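Local structure of CrtC domain-containing protein (7A0Q) at residues Y270-E275 / P284-L289; F297-Y302 / I322-N327. The protein is a fungal kievitone hydratase, a lyase that probably detoxifies the bean phytoalexin kievitone by adding water to its prenyl side chain. All blocks are in the same frame, centred on the assembly; numbering follows the deposited sequence.

Interaction 1: residues Y270-E275 / P284-L289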
ATOM      1  N   TYR A 270       0.579  -7.278  21.361  1.00 29.71           N
ATOM      2  CA  TYR A 270       1.547  -8.350  21.181  1.00 30.21           C
ATOM      3  C   TYR A 270       1.081  -9.674  21.783  1.00 30.01           C
ATOM      4  O   TYR A 270       1.909 -10.555  22.039  1.00 32.63           O
ATOM      5  CB  TYR A 270       2.900  -7.949  21.769  1.00 34.11           C
ATOM      6  CG  TYR A 270       3.634  -6.853  21.020  1.00 29.60           C
ATOM      7  CD1 TYR A 270       3.330  -5.513  21.237  1.00 28.93           C
ATOM      8  CD2 TYR A 270       4.646  -7.156  20.117  1.00 29.25           C
ATOM      9  CE1 TYR A 270       4.014  -4.505  20.567  1.00 26.53           C
ATOM     10  CE2 TYR A 270       5.331  -6.158  19.443  1.00 29.80           C
ATOM     11  CZ  TYR A 270       5.010  -4.835  19.670  1.00 29.34           C
ATOM     12  OH  TYR A 270       5.695  -3.849  18.999  1.00 33.15           O
ATOM     13  N   LYS A 271      -0.224  -9.841  22.014  1.00 30.32           N
ATOM     14  CA  LYS A 271      -0.732 -11.164  22.365  1.00 31.49           C
ATOM     15  C   LYS A 271      -0.356 -12.180  21.295  1.00 37.51           C
ATOM     16  O   LYS A 271       0.020 -13.315  21.608  1.00 35.98           O
ATOM     17  CB  LYS A 271      -2.247 -11.129  22.557  1.00 32.12           C
ATOM     18  CG  LYS A 271      -2.722 -10.331  23.762  1.00 33.98           C
ATOM     19  CD  LYS A 271      -4.110  -9.750  23.521  1.00 46.94           C
ATOM     20  CE  LYS A 271      -5.168 -10.429  24.385  1.00 56.14           C
ATOM     21  NZ  LYS A 271      -6.527  -9.855  24.157  1.00 55.42           N
ATOM     22  N   ARG A 272      -0.439 -11.780  20.028  1.00 31.26           N
ATOM     23  CA  ARG A 272       0.024 -12.570  18.896  1.00 29.62           C
ATOM     24  C   ARG A 272       1.173 -11.830  18.231  1.00 30.26           C
ATOM     25  O   ARG A 272       1.125 -10.607  18.071  1.00 26.90           O
ATOM     26  CB  ARG A 272      -1.085 -12.803  17.875  1.00 29.53           C
ATOM     27  CG  ARG A 272      -2.371 -13.374  18.438  1.00 30.84           C
ATOM     28  CD  ARG A 272      -3.329 -13.746  17.319  1.00 32.86           C
ATOM     29  NE  ARG A 272      -3.557 -12.631  16.403  1.00 37.62           N
ATOM     30  CZ  ARG A 272      -3.633 -12.753  15.082  1.00 38.06           C
ATOM     31  NH1 ARG A 272      -3.499 -13.944  14.515  1.00 33.44           N
ATOM     32  NH2 ARG A 272      -3.844 -11.684  14.325  1.00 30.38           N
ATOM     33  N   THR A 273       2.214 -12.565  17.860  1.00 28.00           N
ATOM     34  CA  THR A 273       3.392 -11.951  17.276  1.00 25.56           C
ATOM     35  C   THR A 273       3.893 -12.803  16.124  1.00 31.29           C
ATOM     36  O   THR A 273       3.533 -13.974  15.983  1.00 29.90           O
ATOM     37  CB  THR A 273       4.526 -11.763  18.299  1.00 35.00           C
ATOM     38  OG1 THR A 273       4.900 -13.034  18.845  1.00 34.38           O
ATOM     39  CG2 THR A 273       4.108 -10.821  19.422  1.00 33.14           C
ATOM     40  N   TYR A 274       4.729 -12.184  15.295  1.00 26.77           N
ATOM     41  CA  TYR A 274       5.504 -12.888  14.280  1.00 28.50           C
ATOM     42  C   TYR A 274       6.948 -12.424  14.375  1.00 29.35           C
ATOM     43  O   TYR A 274       7.232 -11.235  14.195  1.00 25.67           O
ATOM     44  CB  TYR A 274       4.967 -12.643  12.865  1.00 29.03           C
ATOM     45  CG  TYR A 274       5.772 -13.404  11.835  1.00 28.04           C
ATOM     46  CD1 TYR A 274       5.733 -14.797  11.791  1.00 25.83           C
ATOM     47  CD2 TYR A 274       6.602 -12.744  10.933  1.00 27.05           C
ATOM     48  CE1 TYR A 274       6.478 -15.505  10.876  1.00 28.43           C
ATOM     49  CE2 TYR A 274       7.354 -13.452  10.002  1.00 24.76           C
ATOM     50  CZ  TYR A 274       7.287 -14.836   9.985  1.00 27.65           C
ATOM     51  OH  TYR A 274       8.024 -15.565   9.076  1.00 27.06           O
ATOM     52  N   GLU A 275       7.861 -13.350  14.652  1.00 25.69           N
ATOM     53  CA  GLU A 275       9.275 -13.008  14.654  1.00 26.01           C
ATOM     54  C   GLU A 275       9.797 -12.948  13.226  1.00 24.25           C
ATOM     55  O   GLU A 275       9.580 -13.871  12.439  1.00 29.28           O
ATOM     56  CB  GLU A 275      10.086 -14.015  15.476  1.00 32.22           C
ATOM     57  CG  GLU A 275       9.727 -14.052  16.952  1.00 40.06           C
ATOM     58  CD  GLU A 275      10.253 -12.849  17.715  1.00 47.31           C
ATOM     59  OE1 GLU A 275      11.071 -12.086  17.154  1.00 51.51           O
ATOM     60  OE2 GLU A 275       9.858 -12.662  18.892  1.00 55.23           O
ATOM     61  N   PRO A 284       4.063  -7.092  16.078  1.00 23.69           N
ATOM     62  CA  PRO A 284       2.727  -7.334  16.627  1.00 24.05           C
ATOM     63  C   PRO A 284       1.770  -7.730  15.512  1.00 22.82           C
ATOM     64  O   PRO A 284       1.984  -7.417  14.337  1.00 24.70           O
ATOM     65  CB  PRO A 284       2.344  -5.981  17.228  1.00 25.69           C
ATOM     66  CG  PRO A 284       3.059  -4.989  16.341  1.00 24.01           C
ATOM     67  CD  PRO A 284       4.346  -5.653  15.915  1.00 24.94           C
ATOM     68  N   LEU A 285       0.695  -8.430  15.887  1.00 20.76           N
ATOM     69  CA  LEU A 285      -0.264  -8.940  14.911  1.00 23.69           C
ATOM     70  C   LEU A 285      -1.692  -8.463  15.156  1.00 20.85           C
ATOM     71  O   LEU A 285      -2.605  -8.900  14.456  1.00 24.11           O
ATOM     72  CB  LEU A 285      -0.231 -10.471  14.868  1.00 26.53           C
ATOM     73  CG  LEU A 285       1.024 -11.100  14.269  1.00 24.05           C
ATOM     74  CD1 LEU A 285       0.839 -12.602  14.150  1.00 23.17           C
ATOM     75  CD2 LEU A 285       1.346 -10.504  12.890  1.00 21.91           C
ATOM     76  N   ASP A 286      -1.909  -7.577  16.127  1.00 21.45           N
ATOM     77  CA  ASP A 286      -3.206  -6.951  16.342  1.00 21.76           C
ATOM     78  C   ASP A 286      -2.962  -5.513  16.766  1.00 20.99           C
ATOM     79  O   ASP A 286      -1.891  -5.179  17.267  1.00 22.52           O
ATOM     80  CB  ASP A 286      -4.040  -7.687  17.408  1.00 24.17           C
ATOM     81  CG  ASP A 286      -4.318  -9.133  17.029  1.00 27.37           C
ATOM     82  OD1 ASP A 286      -5.338  -9.395  16.360  1.00 26.44           O
ATOM     83  OD2 ASP A 286      -3.499 -10.006  17.382  1.00 27.47           O
ATOM     84  N   TRP A 287      -3.962  -4.661  16.539  1.00 19.55           N
ATOM     85  CA  TRP A 287      -3.826  -3.233  16.807  1.00 23.86           C
ATOM     86  C   TRP A 287      -5.170  -2.656  17.220  1.00 18.63           C
ATOM     87  O   TRP A 287      -6.234  -3.189  16.888  1.00 20.66           O
ATOM     88  CB  TRP A 287      -3.304  -2.452  15.576  1.00 20.87           C
ATOM     89  CG  TRP A 287      -1.995  -2.934  15.048  1.00 21.92           C
ATOM     90  CD1 TRP A 287      -0.759  -2.423  15.320  1.00 20.27           C
ATOM     91  CD2 TRP A 287      -1.788  -4.032  14.159  1.00 20.43           C
ATOM     92  NE1 TRP A 287       0.205  -3.147  14.664  1.00 21.23           N
ATOM     93  CE2 TRP A 287      -0.401  -4.141  13.941  1.00 18.04           C
ATOM     94  CE3 TRP A 287      -2.644  -4.936  13.523  1.00 18.34           C
ATOM     95  CZ2 TRP A 287       0.153  -5.125  13.122  1.00 20.32           C
ATOM     96  CZ3 TRP A 287      -2.094  -5.909  12.707  1.00 18.76           C
ATOM     97  CH2 TRP A 287      -0.706  -5.994  12.514  1.00 17.94           C
ATOM     98  N   LYS A 288      -5.105  -1.528  17.921  1.00 20.74           N
ATOM     99  CA  LYS A 288      -6.241  -0.638  18.085  1.00 21.67           C
ATOM    100  C   LYS A 288      -5.885   0.734  17.531  1.00 20.30           C
ATOM    101  O   LYS A 288      -4.763   1.217  17.727  1.00 22.03           O
ATOM    102  CB  LYS A 288      -6.655  -0.519  19.562  1.00 24.24           C
ATOM    103  CG  LYS A 288      -7.441  -1.724  20.070  1.00 34.47           C
ATOM    104  CD  LYS A 288      -7.904  -1.541  21.513  1.00 41.15           C
ATOM    105  CE  LYS A 288      -7.763  -2.832  22.308  1.00 50.64           C
ATOM    106  NZ  LYS A 288      -8.686  -2.886  23.482  1.00 56.42           N
ATOM    107  N   LEU A 289      -6.843   1.354  16.840  1.00 21.35           N
ATOM    108  CA  LEU A 289      -6.735   2.738  16.400  1.00 21.06           C
ATOM    109  C   LEU A 289      -7.953   3.497  16.891  1.00 19.81           C
ATOM    110  O   LEU A 289      -9.084   3.033  16.729  1.00 25.22           O
ATOM    111  CB  LEU A 289      -6.658   2.855  14.877  1.00 22.63           C
ATOM    112  CG  LEU A 289      -5.480   2.190  14.168  1.00 19.85           C
ATOM    113  CD1 LEU A 289      -5.733   2.137  12.660  1.00 22.01           C
ATOM    114  CD2 LEU A 289      -4.180   2.915  14.460  1.00 21.71           C
TER
HETATM  115  O   HOH W   1      -1.638  -9.366  19.329  1.00 27.04           O
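Asp286 OD2 is approached from two directions, by the side chain of Arg272 and by a water held on the backbone of the same residue. Arg272 NE lies 2.8 Å from Asp286 OD2 and meets its syn lone pair in a nearly straight salt bridge (168° at the hydrogen), with the oxygen close to the guanidinium plane. The water accepts from Arg272 N and is placed to donate to OD2, which would close a ring from backbone to carboxylate. The carboxylate is turned 54° against the guanidinium, and the second link, from Arg272 NH2 to Asp286 OD1, is long and weak at 3.4 Å. A bend at chi3 (-53°) turns NE toward Asp286 OD2. NH2 also makes a weak bond to Leu285 O, and it has a further acceptor in Ser301 O on the next strand, while Leu285 CB lies 3.7 Å above one face of the guanidinium. OD1, for its part, is hydrogen-bonded by Ser300 OG.

Tyr270 and Pro284 lie side by side and point the same way. Pro284 CB sits over the middle of the phenol ring of Tyr270, 3.7 Å from its centroid and close to the ring normal, a CH-pi contact; Pro284 CD approaches Tyr270 CE2 at 3.7 Å. The side chain of Tyr270 also touches a glycan attached to the protein. Farther on, Leu285 CD1 packs on the backbone of Thr273, 3.5 Å from its O.

The chain turns a corner at Lys271 and Arg272, and beyond it Thr273 and Pro284 form an antiparallel non-hydrogen-bonded pair. The salt bridge thus spans a bent beta hairpin, strands 259-275 and 282-291, in the closed eight-stranded antiparallel barrel of the lipocalin-like domain.

Interaction 2: residues F297-Y302 / I322-N327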
ATOM      1  N   PHE A 297     -11.204   1.332  16.064  1.00 23.47           N
ATOM      2  CA  PHE A 297     -11.054   0.119  15.275  1.00 22.87           C
ATOM      3  C   PHE A 297     -10.173  -0.885  15.995  1.00 22.20           C
ATOM      4  O   PHE A 297      -9.197  -0.512  16.652  1.00 24.19           O
ATOM      5  CB  PHE A 297     -10.463   0.438  13.893  1.00 25.19           C
ATOM      6  CG  PHE A 297     -11.201   1.524  13.166  1.00 25.69           C
ATOM      7  CD1 PHE A 297     -12.254   1.216  12.325  1.00 29.91           C
ATOM      8  CD2 PHE A 297     -10.867   2.860  13.365  1.00 25.97           C
ATOM      9  CE1 PHE A 297     -12.954   2.222  11.668  1.00 31.90           C
ATOM     10  CE2 PHE A 297     -11.562   3.869  12.720  1.00 29.41           C
ATOM     11  CZ  PHE A 297     -12.599   3.555  11.869  1.00 25.34           C
ATOM     12  N   LYS A 298     -10.529  -2.163  15.851  1.00 22.28           N
ATOM     13  CA  LYS A 298      -9.757  -3.290  16.356  1.00 25.08           C
ATOM     14  C   LYS A 298      -9.326  -4.097  15.139  1.00 22.50           C
ATOM     15  O   LYS A 298     -10.175  -4.656  14.440  1.00 23.75           O
ATOM     16  CB  LYS A 298     -10.599  -4.137  17.314  1.00 28.18           C
ATOM     17  CG  LYS A 298      -9.939  -5.422  17.772  1.00 38.31           C
ATOM     18  CD  LYS A 298      -8.690  -5.165  18.606  1.00 41.97           C
ATOM     19  CE  LYS A 298      -7.494  -5.949  18.075  1.00 37.57           C
ATOM     20  NZ  LYS A 298      -7.833  -7.372  17.746  1.00 45.16           N
ATOM     21  N   LEU A 299      -8.022  -4.149  14.876  1.00 22.04           N
ATOM     22  CA  LEU A 299      -7.498  -4.693  13.629  1.00 22.89           C
ATOM     23  C   LEU A 299      -6.641  -5.925  13.901  1.00 23.14           C
ATOM     24  O   LEU A 299      -5.923  -5.987  14.903  1.00 20.95           O
ATOM     25  CB  LEU A 299      -6.684  -3.626  12.877  1.00 20.66           C
ATOM     26  CG  LEU A 299      -7.316  -2.227  12.820  1.00 21.22           C
ATOM     27  CD1 LEU A 299      -6.770  -1.271  13.901  1.00 22.46           C
ATOM     28  CD2 LEU A 299      -7.167  -1.620  11.413  1.00 21.34           C
ATOM     29  N   SER A 300      -6.706  -6.901  12.996  1.00 22.81           N
ATOM     30  CA  SER A 300      -6.019  -8.173  13.195  1.00 26.69           C
ATOM     31  C   SER A 300      -5.384  -8.639  11.898  1.00 22.16           C
ATOM     32  O   SER A 300      -6.042  -8.663  10.854  1.00 21.87           O
ATOM     33  CB  SER A 300      -6.984  -9.244  13.709  1.00 26.82           C
ATOM     34  OG  SER A 300      -7.595  -8.811  14.908  1.00 29.63           O
ATOM     35  N   SER A 301      -4.117  -9.026  11.971  1.00 21.24           N
ATOM     36  CA  SER A 301      -3.469  -9.599  10.804  1.00 21.19           C
ATOM     37  C   SER A 301      -4.127 -10.930  10.450  1.00 24.79           C
ATOM     38  O   SER A 301      -4.454 -11.734  11.330  1.00 26.22           O
ATOM     39  CB  SER A 301      -1.976  -9.779  11.054  1.00 22.30           C
ATOM     40  OG  SER A 301      -1.322 -10.222   9.876  1.00 23.99           O
ATOM     41  N   TYR A 302      -4.326 -11.152   9.150  1.00 22.23           N
ATOM     42  CA  TYR A 302      -5.081 -12.313   8.676  1.00 24.05           C
ATOM     43  C   TYR A 302      -4.347 -13.621   8.960  1.00 27.42           C
ATOM     44  O   TYR A 302      -4.976 -14.640   9.274  1.00 26.03           O
ATOM     45  CB  TYR A 302      -5.335 -12.161   7.180  1.00 21.63           C
ATOM     46  CG  TYR A 302      -6.371 -13.086   6.582  1.00 20.70           C
ATOM     47  CD1 TYR A 302      -7.731 -12.827   6.725  1.00 24.35           C
ATOM     48  CD2 TYR A 302      -5.989 -14.193   5.837  1.00 25.27           C
ATOM     49  CE1 TYR A 302      -8.682 -13.662   6.157  1.00 24.59           C
ATOM     50  CE2 TYR A 302      -6.926 -15.027   5.268  1.00 24.38           C
ATOM     51  CZ  TYR A 302      -8.270 -14.756   5.435  1.00 25.77           C
ATOM     52  OH  TYR A 302      -9.209 -15.583   4.860  1.00 27.13           O
ATOM     53  N   ILE A 322      -5.158  -7.508   6.507  1.00 19.50           N
ATOM     54  CA  ILE A 322      -5.764  -7.393   7.831  1.00 17.67           C
ATOM     55  C   ILE A 322      -7.274  -7.275   7.680  1.00 19.31           C
ATOM     56  O   ILE A 322      -7.787  -6.838   6.643  1.00 17.76           O
ATOM     57  CB  ILE A 322      -5.222  -6.180   8.631  1.00 19.29           C
ATOM     58  CG1 ILE A 322      -5.576  -4.869   7.916  1.00 19.39           C
ATOM     59  CG2 ILE A 322      -3.711  -6.299   8.876  1.00 17.41           C
ATOM     60  CD1 ILE A 322      -5.268  -3.602   8.724  1.00 19.10           C
ATOM     61  N   THR A 323      -7.996  -7.669   8.729  1.00 21.07           N
ATOM     62  CA  THR A 323      -9.418  -7.391   8.852  1.00 19.99           C
ATOM     63  C   THR A 323      -9.642  -6.590  10.125  1.00 20.43           C
ATOM     64  O   THR A 323      -8.788  -6.554  11.015  1.00 22.25           O
ATOM     65  CB  THR A 323     -10.265  -8.675   8.891  1.00 21.71           C
ATOM     66  OG1 THR A 323      -9.878  -9.451  10.031  1.00 24.25           O
ATOM     67  CG2 THR A 323     -10.076  -9.505   7.619  1.00 22.57           C
ATOM     68  N   PHE A 324     -10.787  -5.920  10.211  1.00 20.56           N
ATOM     69  CA  PHE A 324     -11.028  -5.132  11.406  1.00 21.84           C
ATOM     70  C   PHE A 324     -12.520  -4.964  11.638  1.00 20.74           C
ATOM     71  O   PHE A 324     -13.343  -5.096  10.728  1.00 25.41           O
ATOM     72  CB  PHE A 324     -10.329  -3.756  11.353  1.00 23.52           C
ATOM     73  CG  PHE A 324     -10.822  -2.844  10.258  1.00 21.50           C
ATOM     74  CD1 PHE A 324     -10.215  -2.845   9.008  1.00 21.24           C
ATOM     75  CD2 PHE A 324     -11.870  -1.966  10.486  1.00 19.40           C
ATOM     76  CE1 PHE A 324     -10.662  -2.000   8.004  1.00 21.79           C
ATOM     77  CE2 PHE A 324     -12.324  -1.123   9.488  1.00 22.53           C
ATOM     78  CZ  PHE A 324     -11.718  -1.144   8.237  1.00 21.28           C
ATOM     79  N   SER A 325     -12.846  -4.683  12.891  1.00 23.93           N
ATOM     80  CA  SER A 325     -14.151  -4.209  13.297  1.00 25.86           C
ATOM     81  C   SER A 325     -13.964  -2.879  14.007  1.00 24.94           C
ATOM     82  O   SER A 325     -12.852  -2.496  14.382  1.00 27.24           O
ATOM     83  CB  SER A 325     -14.852  -5.215  14.221  1.00 25.61           C
ATOM     84  OG  SER A 325     -14.106  -5.391  15.413  1.00 29.15           O
ATOM     85  N   GLY A 326     -15.071  -2.174  14.188  1.00 23.26           N
ATOM     86  CA  GLY A 326     -15.037  -0.945  14.954  1.00 25.02           C
ATOM     87  C   GLY A 326     -16.323  -0.173  14.771  1.00 28.44           C
ATOM     88  O   GLY A 326     -17.360  -0.745  14.435  1.00 26.37           O
ATOM     89  N   ASN A 327     -16.242   1.129  15.011  1.00 25.84           N
ATOM     90  CA  ASN A 327     -17.377   2.010  14.806  1.00 29.82           C
ATOM     91  C   ASN A 327     -16.919   3.245  14.055  1.00 27.85           C
ATOM     92  O   ASN A 327     -15.755   3.643  14.135  1.00 29.58           O
ATOM     93  CB  ASN A 327     -18.045   2.427  16.132  1.00 33.09           C
ATOM     94  CG  ASN A 327     -17.348   3.601  16.799  1.00 38.71           C
ATOM     95  OD1 ASN A 327     -17.654   4.768  16.527  1.00 41.87           O
ATOM     96  ND2 ASN A 327     -16.412   3.298  17.684  1.00 40.41           N
TER
HETATM   97  O   HOH W   2      -7.754 -10.940  10.208  1.00 28.46           O
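A chi1 of 64° puts CG of Phe324 between its backbone N and carbonyl carbon, the crowded position, whereas in Phe297 (chi1 -52°) CG is anti to the carbonyl carbon; the two side chains run side by side on one face of the sheet. The ring planes are 82° apart in an oblique pairing, with Phe297 CD1 3.7 Å from Phe324 CE2. Beside them, Leu299 CG rests on Phe324 CB at 3.7 Å, and its CD2 branch reaches Ile322 CD1 at 3.8 Å. Leu224 of strand 218-225 packs on Leu299, Ile322 and Phe324, so this apolar row also joins the first strand of the barrel.

Strands 295-308 and 317-328 form an antiparallel hairpin of the closed lipocalin-like barrel, their segments close to exactly antiparallel. Two hydrogen-bonded pairs, Lys298 with Ser325 and Ser300 with Thr323, alternate with non-hydrogen-bonded ones. Lys298 N to Ser325 O is short and nearly straight (2.8 Å). At Gly326 the absence of a side chain lets the backbone approach Phe297 CA closely.

On the face of Ser300 and Thr323, a water donates to Ser300 O and hydrogen-bonds Thr323 OG1, 2.6 Å away. Lys298, bent along its chain, brings NZ to Ser300 OG, which also bonds Asp286. Tyr302, just past the end of its segment's strand portion, turns its ring edge at CD1 to Thr323 CG2, while Tyr302 OH bonds Leu95 O.

Interactions 1 and 2 lie about 11 Å apart, centre to centre, on four successive strands of one barrel, and the neighbouring strands 282-291 and 295-308 join them directly. Ser300 OG is 2.7 Å from Asp286 OD1, a probable hydrogen bond, so the carboxylate paired with the arginine in interaction 1 also reaches the Ser300-Thr323 face of interaction 2. A probable backbone hydrogen bond, Phe297 N to Leu289 O at 2.8 Å, joins the last residue of 284-289 to the first of 297-302. Only interaction 1 approaches the glycan: the side chain of Tyr270 is about 3 Å from a bound N-acetylglucosamine by nearest atoms, against about 12 Å for that of Leu299. That sugar is a protein glycan and marks no substrate pocket.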